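Local coordinates for cysteine synthase (Fusobacterium nucleatum subsp. nucleatum strain ATCC 25586, PDB 5XEM), which probably makes L-cysteine from O-acetyl-L-serine and hydrogen sulfide with pyridoxal 5'-phosphate as cofactor, and also releases hydrogen sulfide from L-cysteine, at residues Q106-A110 with Y111-V115; A7-V10 with I11-I14. All blocks are in the same frame, centred on the assembly; numbering follows the deposited sequence. Where two conformers were deposited one is given.

From the N terminus the chain meets contact 2 first, in the connection between strands 6-7 and 19-21, where residues 7-14 turn through a short 3-10 segment. Contact 1 follows about a hundred residues later, where the chain leaves helix 103-110 and turns toward strand 114-118. Each closes a tight local turn; they lie in series, neither nesting nor crossing. Their centres are 19 Å apart and their nearest atoms about 7 Å, so they do not touch. Both pack on helix 76-88: contact 2 meets it through Met83 and Val87, contact 1 through Ile79 and Ala82. Both contacts also reach the second subunit of the dimer.

Contact 1 of 2, residues Q106-A110 with Y111-V115; sequences QLMRA and YGTEV. With CA (calcium ion), chain G.
Met108 and Arg109 tie the last turn of the helix to Thr113 and Gly112 in a Schellman motif: the backbone N of Thr113 donates to Met108 O at 3.2 Å, that of Gly112 to Arg109 O at 2.8 Å, and Gly112 adopts a positive phi of 100°. At this phi a CB would press on the carbonyl oxygen of Tyr111, which glycine avoids. Thr113 adds a second grip on the same acceptor, its OG1 donating to Met108 O at 2.8 Å from above the carbonyl plane, on the face also used by Thr113 N. The torsion (chi1 -46°) sets OG1 beside its own backbone N, which brings it and Thr113 N to the same carbonyl oxygen. The Tyr111 ring lies back along the helix, its CD2 3.3 Å from Leu107 O. Val115 CG2 packs against Met108 CB at 3.9 Å and also lies near Arg109 CG, the two side chains of Val115 and Arg109 crossing at about a right angle. One water accepts from both Arg109 NE and Val115 N. On the outer side of the turn Gly112 O binds a calcium ion at 2.3 Å, which also holds three waters and two further ligand atoms. The turn joins the helix to the second strand of a beta-alpha-beta unit; Met108 and Thr113 pack on strand 92-97, Leu107 and Tyr111 on helix 76-88, and Ala110 O accepts from Ser260 OG of the second subunit.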
ATOM      1  N   GLN A 106      -9.817  -9.853   7.005  1.00 24.82           N
ATOM      2  CA  GLN A 106      -8.447 -10.360   7.114  1.00 24.60           C
ATOM      3  C   GLN A 106      -7.460  -9.303   7.516  1.00 21.89           C
ATOM      4  O   GLN A 106      -6.573  -9.571   8.341  1.00 20.49           O
ATOM      5  CB  GLN A 106      -8.003 -10.971   5.786  1.00 28.69           C
ATOM      6  CG  GLN A 106      -8.674 -12.296   5.500  1.00 31.43           C
ATOM      7  CD  GLN A 106      -8.243 -13.349   6.485  1.00 34.02           C
ATOM      8  OE1 GLN A 106      -8.877 -13.533   7.523  1.00 36.59           O
ATOM      9  NE2 GLN A 106      -7.130 -14.029   6.185  1.00 38.50           N
ATOM     10  N   LEU A 107      -7.575  -8.126   6.909  1.00 20.33           N
ATOM     11  CA  LEU A 107      -6.663  -7.040   7.191  1.00 20.29           C
ATOM     12  C   LEU A 107      -6.836  -6.683   8.638  1.00 19.45           C
ATOM     13  O   LEU A 107      -5.864  -6.589   9.350  1.00 18.36           O
ATOM     14  CB  LEU A 107      -6.926  -5.809   6.304  1.00 21.38           C
ATOM     15  CG  LEU A 107      -6.397  -5.879   4.874  1.00 23.05           C
ATOM     16  CD1 LEU A 107      -7.090  -4.846   3.983  1.00 23.77           C
ATOM     17  CD2 LEU A 107      -4.887  -5.694   4.854  1.00 23.87           C
ATOM     18  N   MET A 108      -8.089  -6.507   9.075  1.00 18.60           N
ATOM     19  CA  MET A 108      -8.347  -6.099  10.445  1.00 18.63           C
ATOM     20  C   MET A 108      -7.862  -7.114  11.458  1.00 16.87           C
ATOM     21  O   MET A 108      -7.205  -6.736  12.436  1.00 16.25           O
ATOM     22  CB  MET A 108      -9.826  -5.730  10.685  1.00 20.13           C
ATOM     23  CG  MET A 108     -10.081  -4.271  10.348  1.00 21.73           C
ATOM     24  SD  MET A 108     -11.819  -3.862  10.525  1.00 25.94           S
ATOM     25  CE  MET A 108     -12.450  -4.545   9.003  1.00 25.90           C
ATOM     26  N   ARG A 109      -8.158  -8.387  11.236  1.00 17.01           N
ATOM     27  CA  ARG A 109      -7.657  -9.410  12.146  1.00 16.68           C
ATOM     28  C   ARG A 109      -6.117  -9.506  12.170  1.00 15.17           C
ATOM     29  O   ARG A 109      -5.565  -9.794  13.221  1.00 14.71           O
ATOM     30  CB  ARG A 109      -8.258 -10.769  11.845  1.00 19.03           C
ATOM     31  CG  ARG A 109      -9.683 -10.880  12.302  1.00 21.11           C
ATOM     32  CD  ARG A 109     -10.264 -12.179  11.824  1.00 24.93           C
ATOM     33  NE  ARG A 109     -11.660 -12.301  12.222  1.00 29.58           N
ATOM     34  CZ  ARG A 109     -12.494 -13.236  11.773  1.00 31.86           C
ATOM     35  NH1 ARG A 109     -12.079 -14.145  10.887  1.00 35.29           N
ATOM     36  NH2 ARG A 109     -13.740 -13.262  12.202  1.00 33.78           N
ATOM     37  N   ALA A 110      -5.438  -9.232  11.056  1.00 14.79           N
ATOM     38  CA  ALA A 110      -3.939  -9.240  11.036  1.00 14.61           C
ATOM     39  C   ALA A 110      -3.349  -8.272  12.081  1.00 14.29           C
ATOM     40  O   ALA A 110      -2.278  -8.516  12.646  1.00 13.96           O
ATOM     41  CB  ALA A 110      -3.419  -8.879   9.660  1.00 14.78           C
ATOM     42  N   TYR A 111      -4.052  -7.163  12.332  1.00 14.45           N
ATOM     43  CA  TYR A 111      -3.621  -6.196  13.316  1.00 14.36           C
ATOM     44  C   TYR A 111      -4.104  -6.529  14.724  1.00 14.78           C
ATOM     45  O   TYR A 111      -3.818  -5.793  15.642  1.00 14.11           O
ATOM     46  CB  TYR A 111      -4.115  -4.797  12.967  1.00 14.96           C
ATOM     47  CG  TYR A 111      -3.517  -4.199  11.719  1.00 15.63           C
ATOM     48  CD1 TYR A 111      -2.191  -3.819  11.683  1.00 15.56           C
ATOM     49  CD2 TYR A 111      -4.296  -4.007  10.574  1.00 16.58           C
ATOM     50  CE1 TYR A 111      -1.640  -3.265  10.542  1.00 17.03           C
ATOM     51  CE2 TYR A 111      -3.753  -3.433   9.436  1.00 17.21           C
ATOM     52  CZ  TYR A 111      -2.441  -3.055   9.425  1.00 17.16           C
ATOM     53  OH  TYR A 111      -1.886  -2.506   8.288  1.00 18.74           O
ATOM     54  N   GLY A 112      -4.812  -7.639  14.902  1.00 14.97           N
ATOM     55  CA  GLY A 112      -5.285  -8.040  16.243  1.00 14.86           C
ATOM     56  C   GLY A 112      -6.744  -7.727  16.555  1.00 15.15           C
ATOM     57  O   GLY A 112      -7.202  -8.005  17.668  1.00 14.96           O
ATOM     58  N   THR A 113      -7.489  -7.204  15.592  1.00 15.24           N
ATOM     59  CA  THR A 113      -8.848  -6.741  15.834  1.00 16.36           C
ATOM     60  C   THR A 113      -9.787  -7.912  16.055  1.00 17.54           C
ATOM     61  O   THR A 113      -9.640  -8.957  15.414  1.00 18.11           O
ATOM     62  CB  THR A 113      -9.379  -5.924  14.643  1.00 17.50           C
ATOM     63  OG1 THR A 113      -8.394  -4.981  14.235  1.00 16.87           O
ATOM     64  CG2 THR A 113     -10.682  -5.170  15.008  1.00 16.91           C
ATOM     65  N   GLU A 114     -10.756  -7.752  16.957  1.00 17.52           N
ATOM     66  CA  GLU A 114     -11.913  -8.648  16.971  1.00 18.60           C
ATOM     67  C   GLU A 114     -13.006  -8.075  16.070  1.00 18.86           C
ATOM     68  O   GLU A 114     -13.429  -6.939  16.268  1.00 16.54           O
ATOM     69  CB  GLU A 114     -12.462  -8.829  18.386  1.00 20.20           C
ATOM     70  CG  GLU A 114     -13.600  -9.843  18.436  1.00 21.29           C
ATOM     71  CD  GLU A 114     -14.327  -9.855  19.764  1.00 24.30           C
ATOM     72  OE1 GLU A 114     -13.742  -9.436  20.783  1.00 23.43           O
ATOM     73  OE2 GLU A 114     -15.494 -10.303  19.794  1.00 26.74           O
ATOM     74  N   VAL A 115     -13.464  -8.864  15.087  1.00 18.40           N
ATOM     75  CA  VAL A 115     -14.383  -8.396  14.047  1.00 19.09           C
ATOM     76  C   VAL A 115     -15.725  -9.105  14.242  1.00 20.71           C
ATOM     77  O   VAL A 115     -15.771 -10.326  14.319  1.00 22.34           O
ATOM     78  CB  VAL A 115     -13.841  -8.632  12.623  1.00 20.28           C
ATOM     79  CG1 VAL A 115     -14.855  -8.181  11.560  1.00 20.31           C
ATOM     80  CG2 VAL A 115     -12.507  -7.901  12.419  1.00 19.55           C
TER
HETATM   81 CA    CA G 505      -7.141  -7.784  19.931  1.00 15.67          CA
HETATM   82  O   HOH W   1     -12.399 -11.550  14.744  1.00 23.46           O
HETATM   83  O   HOH W   2      -5.147  -9.173  19.716  1.00 20.21           O
HETATM   84  O   HOH W   3      -8.217  -9.924  20.000  1.00 18.75           O
HETATM   85  O   HOH W   4      -9.574  -7.211  20.202  1.00 17.67           O

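Contact 2 of 2, residues A7-V10 with I11-I14; sequences ANSV and IDLI
A short 3-10 turn, residues 10-13, follows two loop residues after strand 6-7, and Ser9 and Asp12 cap its N-terminal end. Its backbone bonds run three residues back: Asp12 N donates to Ser9 O at 2.9 Å and Leu13 N to Val10 O at 2.9 Å, a spacing that continues with Ile14 N on Ile11 O. The carboxylate of Asp12 folds back over the start of the turn. With CG beside its own backbone N (chi1 -59°), OD2 receives Ser9 N at 3.0 Å, on its anti side and 22° out of the carboxylate plane, one half of a capping box. A bond from Asn8 N to the same oxygen is weak. Ser9 OG reaches forward to Ile11 N, in a weak bond of 3.1 Å that closes an ST turn, and lies 3.4 Å from Ile11 CB. One water spans the two side chains, bonded to Ser9 OG and donating to Asp12 OD2 at 2.8 Å. Beside this polar cluster, Leu13 CD2 packs on Ala7 CB at 3.7 Å. Ile11 and Val10 rest on helix 76-88, while Ala7 pairs with a strand of the second subunit. Ser9 N, and more weakly Asn8 N and Ile11 N, thus find side-chain acceptors at or just before the 3-10 turn. The carboxylate would be electrostatically favoured beside such N-H dipoles, and a calcium ion about 5 Å from the Asp12 side chain would add to this.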
ATOM      1  N   ALA A   7      11.020   7.044  10.763  1.00 20.98           N
ATOM      2  CA  ALA A   7       9.777   7.158  11.544  1.00 20.61           C
ATOM      3  C   ALA A   7       9.904   6.399  12.858  1.00 20.14           C
ATOM      4  O   ALA A   7      10.483   5.302  12.906  1.00 20.27           O
ATOM      5  CB  ALA A   7       8.593   6.594  10.767  1.00 18.84           C
ATOM      6  N   ASN A   8       9.310   6.953  13.910  1.00 19.52           N
ATOM      7  CA  ASN A   8       9.288   6.257  15.187  0.50 18.94           C
ATOM      8  C   ASN A   8       8.294   5.123  15.198  1.00 17.90           C
ATOM      9  O   ASN A   8       8.542   4.091  15.833  1.00 19.97           O
ATOM     10  CB  ASN A   8       9.026   7.206  16.346  0.50 19.75           C
ATOM     11  CG  ASN A   8      10.303   7.796  16.883  0.50 20.75           C
ATOM     12  OD1 ASN A   8      11.256   7.074  17.156  0.50 21.62           O
ATOM     13  ND2 ASN A   8      10.333   9.101  17.027  0.50 22.66           N
ATOM     14  N   SER A   9       7.164   5.310  14.544  1.00 14.89           N
ATOM     15  CA  SER A   9       6.236   4.206  14.326  1.00 13.20           C
ATOM     16  C   SER A   9       5.474   4.475  13.046  1.00 12.24           C
ATOM     17  O   SER A   9       5.592   5.549  12.431  1.00 11.86           O
ATOM     18  CB  SER A   9       5.247   4.084  15.485  1.00 12.90           C
ATOM     19  OG  SER A   9       4.278   5.130  15.381  1.00 12.23           O
ATOM     20  N   VAL A  10       4.669   3.499  12.650  1.00 11.72           N
ATOM     21  CA  VAL A  10       3.832   3.692  11.450  1.00 11.43           C
ATOM     22  C   VAL A  10       2.874   4.887  11.582  1.00 12.00           C
ATOM     23  O   VAL A  10       2.438   5.468  10.588  1.00 11.06           O
ATOM     24  CB  VAL A  10       3.067   2.407  11.053  1.00 11.07           C
ATOM     25  CG1 VAL A  10       4.045   1.304  10.606  1.00 11.20           C
ATOM     26  CG2 VAL A  10       2.144   1.920  12.162  1.00 11.15           C
ATOM     27  N   ILE A  11       2.535   5.265  12.812  1.00 11.96           N
ATOM     28  CA  ILE A  11       1.707   6.463  13.007  1.00 13.32           C
ATOM     29  C   ILE A  11       2.316   7.684  12.354  1.00 13.21           C
ATOM     30  O   ILE A  11       1.601   8.551  11.844  1.00 12.25           O
ATOM     31  CB  ILE A  11       1.462   6.755  14.512  1.00 14.16           C
ATOM     32  CG1 ILE A  11       0.669   5.592  15.119  1.00 15.20           C
ATOM     33  CG2 ILE A  11       0.793   8.142  14.683  1.00 14.91           C
ATOM     34  CD1 ILE A  11       0.396   5.689  16.622  1.00 16.32           C
ATOM     35  N   ASP A  12       3.646   7.764  12.340  1.00 13.93           N
ATOM     36  CA  ASP A  12       4.301   8.921  11.742  1.00 16.40           C
ATOM     37  C   ASP A  12       4.219   8.961  10.211  1.00 15.49           C
ATOM     38  O   ASP A  12       4.506   9.988   9.594  1.00 16.17           O
ATOM     39  CB  ASP A  12       5.771   9.013  12.197  1.00 18.47           C
ATOM     40  CG  ASP A  12       5.902   9.119  13.698  1.00 19.24           C
ATOM     41  OD1 ASP A  12       5.322  10.048  14.298  1.00 23.63           O
ATOM     42  OD2 ASP A  12       6.540   8.247  14.294  1.00 25.22           O
ATOM     43  N   LEU A  13       3.816   7.862   9.580  1.00 14.72           N
ATOM     44  CA  LEU A  13       3.649   7.837   8.130  1.00 13.98           C
ATOM     45  C   LEU A  13       2.274   8.327   7.638  1.00 13.59           C
ATOM     46  O   LEU A  13       2.038   8.399   6.435  1.00 13.27           O
ATOM     47  CB  LEU A  13       3.887   6.432   7.600  1.00 14.67           C
ATOM     48  CG  LEU A  13       5.182   5.746   8.067  1.00 15.67           C
ATOM     49  CD1 LEU A  13       5.318   4.365   7.423  1.00 15.26           C
ATOM     50  CD2 LEU A  13       6.377   6.630   7.806  1.00 17.97           C
ATOM     51  N   ILE A  14       1.370   8.620   8.564  1.00 12.58           N
ATOM     52  CA  ILE A  14       0.013   9.053   8.247  1.00 12.47           C
ATOM     53  C   ILE A  14       0.099  10.479   7.705  1.00 13.44           C
ATOM     54  O   ILE A  14       0.789  11.338   8.274  1.00 14.97           O
ATOM     55  CB  ILE A  14      -0.925   8.972   9.471  1.00 12.23           C
ATOM     56  CG1 ILE A  14      -1.081   7.504   9.907  1.00 12.27           C
ATOM     57  CG2 ILE A  14      -2.315   9.570   9.164  1.00 11.81           C
ATOM     58  CD1 ILE A  14      -1.807   7.294  11.243  1.00 12.42           C
TER
HETATM   59  O   HOH W   5       4.996   7.360  16.422  1.00 24.46           O